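Local coordinates for protein V-type ATP synthase alpha chain (Nanoarchaeum equitans Kin4-M, PDB 5BN3) that belongs to the A (alpha) subunit family of archaeal V-type rotary complexes and carries a P-loop nucleotide-binding domain, with adenosine-5'-diphosphate bound in the model, at residues Ile484-Gly487 against Phe488-Asp492; Ile537-Lys540 against Ile541-Leu544; Lys505-Glu508 against Leu509-Ile513. All coordinates share one frame; numbering follows the deposited sequence.

Contact 1 (Ile484-Gly487 against Phe488-Asp492); sequences IREG and FLQQD. With ADP (adenosine-5'-diphosphate), chain C.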
ATOM      1  N   ILE A 484      -8.600   1.453  39.255  1.00 34.88           N
ATOM      2  CA  ILE A 484      -7.188   1.567  38.912  1.00 43.25           C
ATOM      3  C   ILE A 484      -6.975   2.626  37.828  1.00 37.22           C
ATOM      4  O   ILE A 484      -6.054   3.441  37.920  1.00 42.10           O
ATOM      5  CB  ILE A 484      -6.619   0.203  38.455  1.00 45.08           C
ATOM      6  CG1 ILE A 484      -6.614  -0.784  39.629  1.00 43.40           C
ATOM      7  CG2 ILE A 484      -5.214   0.361  37.896  1.00 41.47           C
ATOM      8  CD1 ILE A 484      -6.469  -2.239  39.220  1.00 38.98           C
ATOM      9  N   ARG A 485      -7.834   2.621  36.812  1.00 39.22           N
ATOM     10  CA  ARG A 485      -7.735   3.589  35.723  1.00 38.43           C
ATOM     11  C   ARG A 485      -8.029   5.019  36.176  1.00 50.17           C
ATOM     12  O   ARG A 485      -7.244   5.928  35.912  1.00 38.31           O
ATOM     13  CB  ARG A 485      -8.656   3.196  34.561  1.00 37.34           C
ATOM     14  CG  ARG A 485      -8.143   2.024  33.730  1.00 35.94           C
ATOM     15  CD  ARG A 485      -9.050   1.720  32.539  1.00 46.24           C
ATOM     16  NE  ARG A 485     -10.303   1.078  32.930  1.00 47.23           N
ATOM     17  CZ  ARG A 485     -11.465   1.711  33.048  1.00 49.19           C
ATOM     18  NH1 ARG A 485     -11.541   3.011  32.799  1.00 45.26           N
ATOM     19  NH2 ARG A 485     -12.553   1.047  33.409  1.00 49.36           N
ATOM     20  N   GLU A 486      -9.151   5.215  36.864  1.00 37.68           N
ATOM     21  CA  GLU A 486      -9.585   6.559  37.249  1.00 45.25           C
ATOM     22  C   GLU A 486      -8.931   7.084  38.527  1.00 49.15           C
ATOM     23  O   GLU A 486      -8.880   8.293  38.746  1.00 51.55           O
ATOM     24  CB  GLU A 486     -11.115   6.619  37.384  1.00 46.34           C
ATOM     25  CG  GLU A 486     -11.875   6.433  36.076  1.00 59.25           C
ATOM     26  CD  GLU A 486     -13.382   6.551  36.248  1.00 76.04           C
ATOM     27  OE1 GLU A 486     -13.842   6.774  37.388  1.00 88.74           O
ATOM     28  OE2 GLU A 486     -14.108   6.421  35.239  1.00 87.84           O
ATOM     29  N   GLY A 487      -8.436   6.181  39.368  1.00 42.35           N
ATOM     30  CA  GLY A 487      -7.878   6.578  40.649  1.00 41.42           C
ATOM     31  C   GLY A 487      -6.369   6.474  40.767  1.00 50.72           C
ATOM     32  O   GLY A 487      -5.777   7.072  41.665  1.00 43.68           O
ATOM     33  N   PHE A 488      -5.741   5.724  39.865  1.00 38.67           N
ATOM     34  CA  PHE A 488      -4.299   5.502  39.940  1.00 38.47           C
ATOM     35  C   PHE A 488      -3.554   5.891  38.659  1.00 45.27           C
ATOM     36  O   PHE A 488      -2.613   6.685  38.697  1.00 37.66           O
ATOM     37  CB  PHE A 488      -4.010   4.042  40.294  1.00 38.24           C
ATOM     38  CG  PHE A 488      -2.557   3.748  40.510  1.00 44.99           C
ATOM     39  CD1 PHE A 488      -1.924   4.153  41.673  1.00 40.04           C
ATOM     40  CD2 PHE A 488      -1.824   3.061  39.554  1.00 42.51           C
ATOM     41  CE1 PHE A 488      -0.584   3.885  41.878  1.00 38.17           C
ATOM     42  CE2 PHE A 488      -0.484   2.789  39.754  1.00 44.60           C
ATOM     43  CZ  PHE A 488       0.137   3.201  40.917  1.00 39.83           C
ATOM     44  N   LEU A 489      -3.970   5.321  37.533  1.00 36.22           N
ATOM     45  CA  LEU A 489      -3.291   5.557  36.260  1.00 46.43           C
ATOM     46  C   LEU A 489      -3.464   6.997  35.781  1.00 39.60           C
ATOM     47  O   LEU A 489      -2.494   7.646  35.383  1.00 38.93           O
ATOM     48  CB  LEU A 489      -3.783   4.575  35.193  1.00 40.45           C
ATOM     49  CG  LEU A 489      -3.511   3.100  35.489  1.00 38.04           C
ATOM     50  CD1 LEU A 489      -4.027   2.209  34.371  1.00 34.42           C
ATOM     51  CD2 LEU A 489      -2.030   2.882  35.692  1.00 41.99           C
ATOM     52  N   GLN A 490      -4.695   7.495  35.826  1.00 33.97           N
ATOM     53  CA  GLN A 490      -4.965   8.877  35.443  1.00 40.33           C
ATOM     54  C   GLN A 490      -4.312   9.847  36.419  1.00 48.46           C
ATOM     55  O   GLN A 490      -4.311   9.620  37.633  1.00 38.63           O
ATOM     56  CB  GLN A 490      -6.473   9.139  35.363  1.00 39.91           C
ATOM     57  CG  GLN A 490      -7.144   8.550  34.128  1.00 37.23           C
ATOM     58  CD  GLN A 490      -8.632   8.842  34.072  1.00 39.88           C
ATOM     59  OE1 GLN A 490      -9.114   9.792  34.691  1.00 45.68           O
ATOM     60  NE2 GLN A 490      -9.367   8.024  33.328  1.00 37.54           N
ATOM     61  N   GLN A 491      -3.755  10.925  35.879  1.00 37.75           N
ATOM     62  CA  GLN A 491      -3.082  11.929  36.691  1.00 36.00           C
ATOM     63  C   GLN A 491      -3.170  13.293  36.012  1.00 40.69           C
ATOM     64  O   GLN A 491      -2.642  13.487  34.913  1.00 34.06           O
ATOM     65  CB  GLN A 491      -1.621  11.530  36.933  1.00 34.95           C
ATOM     66  CG  GLN A 491      -0.885  12.422  37.926  1.00 36.96           C
ATOM     67  CD  GLN A 491       0.422  11.820  38.403  1.00 42.33           C
ATOM     68  OE1 GLN A 491       0.673  10.625  38.230  1.00 38.34           O
ATOM     69  NE2 GLN A 491       1.265  12.648  39.011  1.00 35.93           N
ATOM     70  N   ASP A 492      -3.852  14.230  36.667  1.00 37.14           N
ATOM     71  CA  ASP A 492      -4.087  15.558  36.106  1.00 36.53           C
ATOM     72  C   ASP A 492      -2.841  16.431  36.249  1.00 39.84           C
ATOM     73  O   ASP A 492      -2.465  16.823  37.354  1.00 41.96           O
ATOM     74  CB  ASP A 492      -5.279  16.221  36.805  1.00 35.97           C
ATOM     75  CG  ASP A 492      -5.804  17.433  36.057  1.00 55.20           C
ATOM     76  OD1 ASP A 492      -5.086  17.978  35.191  1.00 48.47           O
ATOM     77  OD2 ASP A 492      -6.945  17.851  36.341  1.00 51.58           O
TER
HETATM   78  PB  ADP C 601       0.937  15.983  21.848  1.00 30.00           P
HETATM   79  O1B ADP C 601       1.012  14.480  21.906  1.00 28.44           O
HETATM   80  O2B ADP C 601       2.185  16.691  22.299  1.00 25.84           O
HETATM   81  O3B ADP C 601       0.347  16.504  20.563  1.00 29.94           O
HETATM   82  PA  ADP C 601      -0.038  17.407  24.153  1.00 31.29           P
HETATM   83  O1A ADP C 601       1.062  17.018  25.096  1.00 33.38           O
HETATM   84  O2A ADP C 601      -0.042  18.783  23.537  1.00 31.11           O
HETATM   85  O3A ADP C 601      -0.167  16.300  22.986  1.00 29.81           O
HETATM   86  O5' ADP C 601      -1.436  17.195  24.921  1.00 32.13           O
HETATM   87  C5' ADP C 601      -2.665  17.299  24.203  1.00 33.85           C
HETATM   88  C4' ADP C 601      -3.784  17.733  25.142  1.00 37.18           C
HETATM   89  O4' ADP C 601      -3.976  16.757  26.173  1.00 36.24           O
HETATM   90  C3' ADP C 601      -3.422  19.051  25.803  1.00 41.57           C
HETATM   91  O3' ADP C 601      -4.480  19.991  25.595  1.00 46.11           O
HETATM   92  C2' ADP C 601      -3.274  18.723  27.273  1.00 46.56           C
HETATM   93  O2' ADP C 601      -3.885  19.719  28.094  1.00 68.69           O
HETATM   94  C1' ADP C 601      -3.959  17.380  27.458  1.00 33.82           C
HETATM   95  N9  ADP C 601      -3.192  16.557  28.423  1.00 38.00           N
HETATM   96  C8  ADP C 601      -2.181  15.719  28.125  1.00 35.07           C
HETATM   97  N7  ADP C 601      -1.697  15.124  29.245  1.00 32.95           N
HETATM   98  C5  ADP C 601      -2.411  15.582  30.290  1.00 39.51           C
HETATM   99  C6  ADP C 601      -2.422  15.361  31.754  1.00 33.84           C
HETATM  100  N6  ADP C 601      -1.549  14.502  32.343  1.00 35.37           N
HETATM  101  N1  ADP C 601      -3.338  16.044  32.477  1.00 36.50           N
HETATM  102  C2  ADP C 601      -4.211  16.897  31.904  1.00 44.31           C
HETATM  103  N3  ADP C 601      -4.256  17.145  30.584  1.00 40.99           N
HETATM  104  C4  ADP C 601      -3.396  16.527  29.741  1.00 40.18           C
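Ile484 and Leu489 meet where helix 472-489 widens into a pi-type turn, a local contact that shows how a helix end can deliver backbone atoms to a ligand. The hydrogen bonds set the pattern. Leu489 N reaches five residues back, to Ile484 O, at 2.8 Å and nearly straight (167°), arriving close to the line of the C=O bond. The same oxygen takes a second, weak bond from Phe488 N. Gln490 N repeats the five-residue step to Arg485 O at 3.0 Å, and there the chain leaves helical geometry.

Apolar packing follows this backbone. Ile484 and Leu489 lie alongside each other and point the same way, CG2 of Ile484 being 4.0 Å from CG of Leu489; both also pack on helix 441-458. Phe488 has CG anti to its backbone N (chi1 -175°), which carries the ring away from the preceding turn to meet Phe448 edge-to-face.

Among the polar side chains, Gln490 extends beside Glu486, its NE2 4.0 Å from CG of Glu486, with amide and carboxylate planes turned 44° apart; this is a van der Waals contact. The guanidinium of Arg485 is directed to Glu455, its salt-bridge partner.

Beyond the helix the chain reaches the bound adenosine-5'-diphosphate. Gln491 O accepts a hydrogen bond from adenine N6 at 3.0 Å, while Asp492 OD1, which accepts a hydrogen bond from Phe494 N, comes within 3.6 Å of adenine C2. The Gln491 amide spans Gly203 O and Arg205 N, which fixes its rotation. The arrangement is that of a widened helix C-terminus running into an adenine pocket, where a main-chain carbonyl reads the exocyclic amino group.

Contact 2 (Ile537-Lys540 against Ile541-Leu544); sequences IHEK and IIKL
Ile541 N and Ile542 N bond to Ile537 O and His538 O, each at 3.1 Å, in regular alpha-helical steps, whereas Lys543 N makes only weak bonds, to Glu539 O and Lys540 O. Ile541 and Ile542 both keep CG1 beside their own backbone N, which lays it over the carbonyl one turn back; CG1 of Ile542 comes to 3.2 Å from His538 O. Glu539 runs alongside Ile542, and a bend at chi2 (-69°) brings its OE1 to 4.1 Å from Ile542 CD1. Its carboxylate is claimed by a salt bridge with Arg482. CG of Glu539 also lies above one face of the His538 ring, toward its rim, and that ring meets His479 edge-to-face. Lys543 CG rests 3.2 Å from Glu539 O. Lys540 and Lys543 lie side by side, pointing the same way. Two bends in Lys540, one of them at an unstaggered chi3 of 128°, bring its NZ to 3.3 Å from NZ of Lys543. Two ammonium groups this near would repel, so one of the lysines may have a lowered affinity for its proton, or solvent may offset the charge.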
ATOM      1  N   ILE A 537     -17.556   3.389  48.469  1.00 66.00           N
ATOM      2  CA  ILE A 537     -16.155   3.446  48.867  1.00 66.21           C
ATOM      3  C   ILE A 537     -15.255   3.595  47.642  1.00 74.07           C
ATOM      4  O   ILE A 537     -14.200   4.231  47.706  1.00 63.54           O
ATOM      5  CB  ILE A 537     -15.740   2.192  49.667  1.00 68.07           C
ATOM      6  CG1 ILE A 537     -16.764   1.889  50.764  1.00 83.87           C
ATOM      7  CG2 ILE A 537     -14.364   2.379  50.278  1.00 63.44           C
ATOM      8  CD1 ILE A 537     -16.486   0.606  51.528  1.00 74.11           C
ATOM      9  N   HIS A 538     -15.677   3.013  46.523  1.00 64.02           N
ATOM     10  CA  HIS A 538     -14.901   3.097  45.290  1.00 65.32           C
ATOM     11  C   HIS A 538     -14.800   4.531  44.776  1.00 68.26           C
ATOM     12  O   HIS A 538     -13.752   4.942  44.279  1.00 64.77           O
ATOM     13  CB  HIS A 538     -15.463   2.159  44.213  1.00 62.46           C
ATOM     14  CG  HIS A 538     -16.827   2.532  43.722  1.00 67.48           C
ATOM     15  ND1 HIS A 538     -17.975   2.274  44.434  1.00 76.21           N
ATOM     16  CD2 HIS A 538     -17.225   3.121  42.566  1.00 68.49           C
ATOM     17  CE1 HIS A 538     -19.024   2.700  43.749  1.00 71.71           C
ATOM     18  NE2 HIS A 538     -18.594   3.217  42.614  1.00 80.54           N
ATOM     19  N   GLU A 539     -15.882   5.292  44.914  1.00 60.81           N
ATOM     20  CA  GLU A 539     -15.894   6.682  44.473  1.00 61.60           C
ATOM     21  C   GLU A 539     -15.031   7.585  45.356  1.00 63.48           C
ATOM     22  O   GLU A 539     -14.524   8.607  44.897  1.00 61.74           O
ATOM     23  CB  GLU A 539     -17.328   7.221  44.395  1.00 71.82           C
ATOM     24  CG  GLU A 539     -18.224   6.517  43.377  1.00 77.51           C
ATOM     25  CD  GLU A 539     -17.837   6.796  41.929  1.00 98.85           C
ATOM     26  OE1 GLU A 539     -16.863   7.540  41.688  1.00 86.22           O
ATOM     27  OE2 GLU A 539     -18.518   6.268  41.024  1.00 90.23           O
ATOM     28  N   LYS A 540     -14.865   7.204  46.619  1.00 59.62           N
ATOM     29  CA  LYS A 540     -14.008   7.955  47.534  1.00 62.97           C
ATOM     30  C   LYS A 540     -12.533   7.729  47.216  1.00 57.59           C
ATOM     31  O   LYS A 540     -11.726   8.657  47.270  1.00 53.96           O
ATOM     32  CB  LYS A 540     -14.295   7.572  48.990  1.00 67.45           C
ATOM     33  CG  LYS A 540     -15.697   7.928  49.457  1.00 83.91           C
ATOM     34  CD  LYS A 540     -16.051   9.354  49.066  1.00 90.39           C
ATOM     35  CE  LYS A 540     -17.374   9.406  48.318  1.00 81.80           C
ATOM     36  NZ  LYS A 540     -17.515  10.665  47.533  1.00 88.21           N
ATOM     37  N   ILE A 541     -12.192   6.485  46.886  1.00 59.04           N
ATOM     38  CA  ILE A 541     -10.830   6.125  46.499  1.00 52.55           C
ATOM     39  C   ILE A 541     -10.411   6.841  45.212  1.00 51.01           C
ATOM     40  O   ILE A 541      -9.288   7.337  45.102  1.00 45.83           O
ATOM     41  CB  ILE A 541     -10.692   4.594  46.318  1.00 62.87           C
ATOM     42  CG1 ILE A 541     -10.947   3.875  47.646  1.00 61.22           C
ATOM     43  CG2 ILE A 541      -9.318   4.228  45.780  1.00 53.49           C
ATOM     44  CD1 ILE A 541     -10.815   2.367  47.562  1.00 53.98           C
ATOM     45  N   ILE A 542     -11.327   6.896  44.250  1.00 47.77           N
ATOM     46  CA  ILE A 542     -11.078   7.539  42.961  1.00 57.40           C
ATOM     47  C   ILE A 542     -10.767   9.038  43.101  1.00 67.21           C
ATOM     48  O   ILE A 542      -9.973   9.590  42.335  1.00 56.62           O
ATOM     49  CB  ILE A 542     -12.267   7.288  41.989  1.00 49.95           C
ATOM     50  CG1 ILE A 542     -12.267   5.824  41.533  1.00 46.39           C
ATOM     51  CG2 ILE A 542     -12.203   8.196  40.779  1.00 60.20           C
ATOM     52  CD1 ILE A 542     -13.452   5.441  40.662  1.00 58.18           C
ATOM     53  N   LYS A 543     -11.363   9.681  44.103  1.00 54.78           N
ATOM     54  CA  LYS A 543     -11.176  11.114  44.326  1.00 55.67           C
ATOM     55  C   LYS A 543      -9.929  11.448  45.148  1.00 50.95           C
ATOM     56  O   LYS A 543      -9.569  12.617  45.284  1.00 53.33           O
ATOM     57  CB  LYS A 543     -12.414  11.704  45.010  1.00 64.32           C
ATOM     58  CG  LYS A 543     -13.682  11.639  44.177  1.00 67.59           C
ATOM     59  CD  LYS A 543     -14.918  11.889  45.032  1.00 84.87           C
ATOM     60  CE  LYS A 543     -14.831  13.215  45.769  1.00101.35           C
ATOM     61  NZ  LYS A 543     -16.013  13.442  46.646  1.00 99.87           N
ATOM     62  N   LEU A 544      -9.275  10.420  45.687  1.00 46.46           N
ATOM     63  CA  LEU A 544      -8.117  10.594  46.570  1.00 42.10           C
ATOM     64  C   LEU A 544      -6.994  11.443  45.975  1.00 56.35           C
ATOM     65  O   LEU A 544      -6.477  12.344  46.636  1.00 48.75           O
ATOM     66  CB  LEU A 544      -7.553   9.232  46.983  1.00 48.77           C
ATOM     67  CG  LEU A 544      -8.207   8.496  48.152  1.00 53.51           C
ATOM     68  CD1 LEU A 544      -7.640   7.095  48.288  1.00 45.83           C
ATOM     69  CD2 LEU A 544      -7.978   9.270  49.431  1.00 57.26           C
TER

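Contact 3 (Lys505-Glu508 against Leu509-Ile513); sequences KTIE and LMRII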
ATOM      1  N   LYS A 505       2.515   8.913  48.340  1.00 51.23           N
ATOM      2  CA  LYS A 505       1.168   8.987  47.780  1.00 44.33           C
ATOM      3  C   LYS A 505       0.905   7.829  46.819  1.00 47.80           C
ATOM      4  O   LYS A 505      -0.159   7.207  46.854  1.00 41.68           O
ATOM      5  CB  LYS A 505       0.960  10.325  47.063  1.00 42.66           C
ATOM      6  CG  LYS A 505      -0.447  10.531  46.514  1.00 48.56           C
ATOM      7  CD  LYS A 505      -0.574  11.880  45.811  1.00 44.32           C
ATOM      8  CE  LYS A 505      -1.993  12.122  45.324  1.00 51.68           C
ATOM      9  NZ  LYS A 505      -2.135  13.447  44.655  1.00 50.36           N
ATOM     10  N   THR A 506       1.883   7.541  45.966  1.00 42.35           N
ATOM     11  CA  THR A 506       1.765   6.452  45.002  1.00 42.81           C
ATOM     12  C   THR A 506       1.580   5.097  45.690  1.00 41.58           C
ATOM     13  O   THR A 506       0.669   4.342  45.345  1.00 45.83           O
ATOM     14  CB  THR A 506       2.994   6.390  44.076  1.00 46.47           C
ATOM     15  OG1 THR A 506       3.171   7.655  43.426  1.00 44.32           O
ATOM     16  CG2 THR A 506       2.802   5.317  43.029  1.00 40.42           C
ATOM     17  N   ILE A 507       2.442   4.801  46.662  1.00 50.08           N
ATOM     18  CA  ILE A 507       2.373   3.541  47.401  1.00 47.34           C
ATOM     19  C   ILE A 507       1.062   3.418  48.181  1.00 47.65           C
ATOM     20  O   ILE A 507       0.406   2.376  48.145  1.00 45.57           O
ATOM     21  CB  ILE A 507       3.560   3.384  48.385  1.00 58.61           C
ATOM     22  CG1 ILE A 507       4.902   3.401  47.642  1.00 54.73           C
ATOM     23  CG2 ILE A 507       3.420   2.108  49.196  1.00 51.87           C
ATOM     24  CD1 ILE A 507       4.974   2.455  46.466  1.00 64.91           C
ATOM     25  N   GLU A 508       0.685   4.486  48.881  1.00 52.03           N
ATOM     26  CA  GLU A 508      -0.543   4.490  49.674  1.00 53.26           C
ATOM     27  C   GLU A 508      -1.783   4.239  48.828  1.00 54.91           C
ATOM     28  O   GLU A 508      -2.706   3.554  49.264  1.00 51.13           O
ATOM     29  CB  GLU A 508      -0.688   5.804  50.446  1.00 45.17           C
ATOM     30  CG  GLU A 508       0.168   5.875  51.697  1.00 54.40           C
ATOM     31  CD  GLU A 508      -0.161   4.775  52.689  1.00 91.56           C
ATOM     32  OE1 GLU A 508      -1.340   4.664  53.089  1.00 81.81           O
ATOM     33  OE2 GLU A 508       0.757   4.016  53.064  1.00 86.58           O
ATOM     34  N   LEU A 509      -1.797   4.797  47.620  1.00 52.66           N
ATOM     35  CA  LEU A 509      -2.884   4.553  46.680  1.00 41.41           C
ATOM     36  C   LEU A 509      -2.967   3.077  46.304  1.00 38.62           C
ATOM     37  O   LEU A 509      -4.057   2.507  46.251  1.00 46.17           O
ATOM     38  CB  LEU A 509      -2.715   5.408  45.422  1.00 46.53           C
ATOM     39  CG  LEU A 509      -3.319   6.812  45.465  1.00 58.58           C
ATOM     40  CD1 LEU A 509      -3.051   7.563  44.170  1.00 53.09           C
ATOM     41  CD2 LEU A 509      -4.808   6.713  45.721  1.00 51.59           C
ATOM     42  N   MET A 510      -1.815   2.466  46.046  1.00 42.22           N
ATOM     43  CA  MET A 510      -1.755   1.046  45.705  1.00 52.55           C
ATOM     44  C   MET A 510      -2.256   0.192  46.869  1.00 47.73           C
ATOM     45  O   MET A 510      -2.978  -0.785  46.668  1.00 46.01           O
ATOM     46  CB  MET A 510      -0.321   0.639  45.337  1.00 44.66           C
ATOM     47  CG  MET A 510       0.272   1.401  44.161  1.00 56.57           C
ATOM     48  SD  MET A 510       1.973   0.930  43.773  1.00 51.46           S
ATOM     49  CE  MET A 510       1.735  -0.779  43.292  1.00 59.12           C
ATOM     50  N   ARG A 511      -1.877   0.575  48.084  1.00 50.82           N
ATOM     51  CA  ARG A 511      -2.233  -0.182  49.282  1.00 52.80           C
ATOM     52  C   ARG A 511      -3.725  -0.144  49.597  1.00 46.03           C
ATOM     53  O   ARG A 511      -4.308  -1.162  49.961  1.00 56.58           O
ATOM     54  CB  ARG A 511      -1.420   0.310  50.483  1.00 48.55           C
ATOM     55  CG  ARG A 511       0.010  -0.207  50.503  1.00 56.44           C
ATOM     56  CD  ARG A 511       0.810   0.384  51.649  1.00 70.24           C
ATOM     57  NE  ARG A 511       2.144  -0.202  51.725  1.00 75.08           N
ATOM     58  CZ  ARG A 511       3.196   0.391  52.279  1.00 82.30           C
ATOM     59  NH1 ARG A 511       3.076   1.602  52.806  1.00 83.96           N
ATOM     60  NH2 ARG A 511       4.370  -0.224  52.298  1.00 70.80           N
ATOM     61  N   ILE A 512      -4.342   1.025  49.448  1.00 46.69           N
ATOM     62  CA  ILE A 512      -5.769   1.165  49.730  1.00 46.03           C
ATOM     63  C   ILE A 512      -6.633   0.504  48.650  1.00 63.83           C
ATOM     64  O   ILE A 512      -7.694  -0.048  48.948  1.00 54.25           O
ATOM     65  CB  ILE A 512      -6.169   2.645  49.958  1.00 56.06           C
ATOM     66  CG1 ILE A 512      -7.616   2.750  50.443  1.00 65.06           C
ATOM     67  CG2 ILE A 512      -5.966   3.470  48.697  1.00 57.70           C
ATOM     68  CD1 ILE A 512      -7.880   1.993  51.723  1.00 70.83           C
ATOM     69  N   ILE A 513      -6.167   0.545  47.405  1.00 50.02           N
ATOM     70  CA  ILE A 513      -6.844  -0.145  46.310  1.00 46.53           C
ATOM     71  C   ILE A 513      -6.763  -1.657  46.522  1.00 49.94           C
ATOM     72  O   ILE A 513      -7.756  -2.371  46.371  1.00 51.93           O
ATOM     73  CB  ILE A 513      -6.228   0.222  44.938  1.00 54.57           C
ATOM     74  CG1 ILE A 513      -6.573   1.666  44.563  1.00 52.11           C
ATOM     75  CG2 ILE A 513      -6.732  -0.710  43.853  1.00 43.17           C
ATOM     76  CD1 ILE A 513      -5.905   2.139  43.284  1.00 52.87           C
TER
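Lys505 and Leu509 meet one turn apart within helix 503-523, a worked case of side chains three and four residues apart meeting along one helix. Lys505 O accepts the Leu509 amide at 3.0 Å, and CB of Leu509 settles 3.4 Å from that oxygen. The lysine itself is fully extended, and its NZ is hydrogen-bonded to Arg545 O rather than to anything in the next turn.

Thr506 gives its carbonyl to Met510 N, and CG of Met510 sits 3.2 Å from the same oxygen. The threonine hydroxyl is engaged with Ser501 OG and Pro502 O just before the helix.

Ile507 does two jobs. Its CD1 approaches Met510 SD at 4.3 Å, while its CG2, anti to the backbone N, is placed over the centre of one face of the Arg511 guanidinium, 3.5 Å from CZ. The arginine reaches there with its chain extended from CG to NE, slanting over the isoleucine, so a methyl group packs against one face of the flat cation. Arg511 N meanwhile bonds to Ile507 O at 2.9 Å.

Glu508 approaches the same guanidinium from its edge. Bent at chi2 (-60°), it brings OE2 close to the guanidinium plane, 3.4 Å from NH1, in a salt bridge whose hydrogen bond is weak; the carboxylate plane is turned 68° from the guanidinium. Its carbonyl bonds to Ile512 N.

Around this run, Thr506, Leu509 and Met510 pack on Phe488 of helix 472-489, Ile507 and Ile513 face helix 441-458, and Lys505, Glu508 and Ile512 touch helix 552-562. It thus lies among the C-terminal helices, with Thr506, Leu509 and Met510 also against helix 205-210.

The three contacts form a compact group on one side of the chain's centre, their centres 11 to 12 Å apart. Along the chain contact 1 comes first, on helix 472-489, then contact 3 on helix 503-523, and contact 2 last, on helix 537-542. Each pair touches: Phe488 CE1 lies 3.5 Å from Met510 CG, Leu544 CD1 lies 3.8 Å from Leu509 CD2, and Glu486 OE1 lies 3.6 Å from Ile542 CD1. Local turns of three helices thus pack against one another in the C-terminal helical part, and of the three, contact 1 runs on into the adenosine-5'-diphosphate pocket, joining the bundle to the nucleotide site.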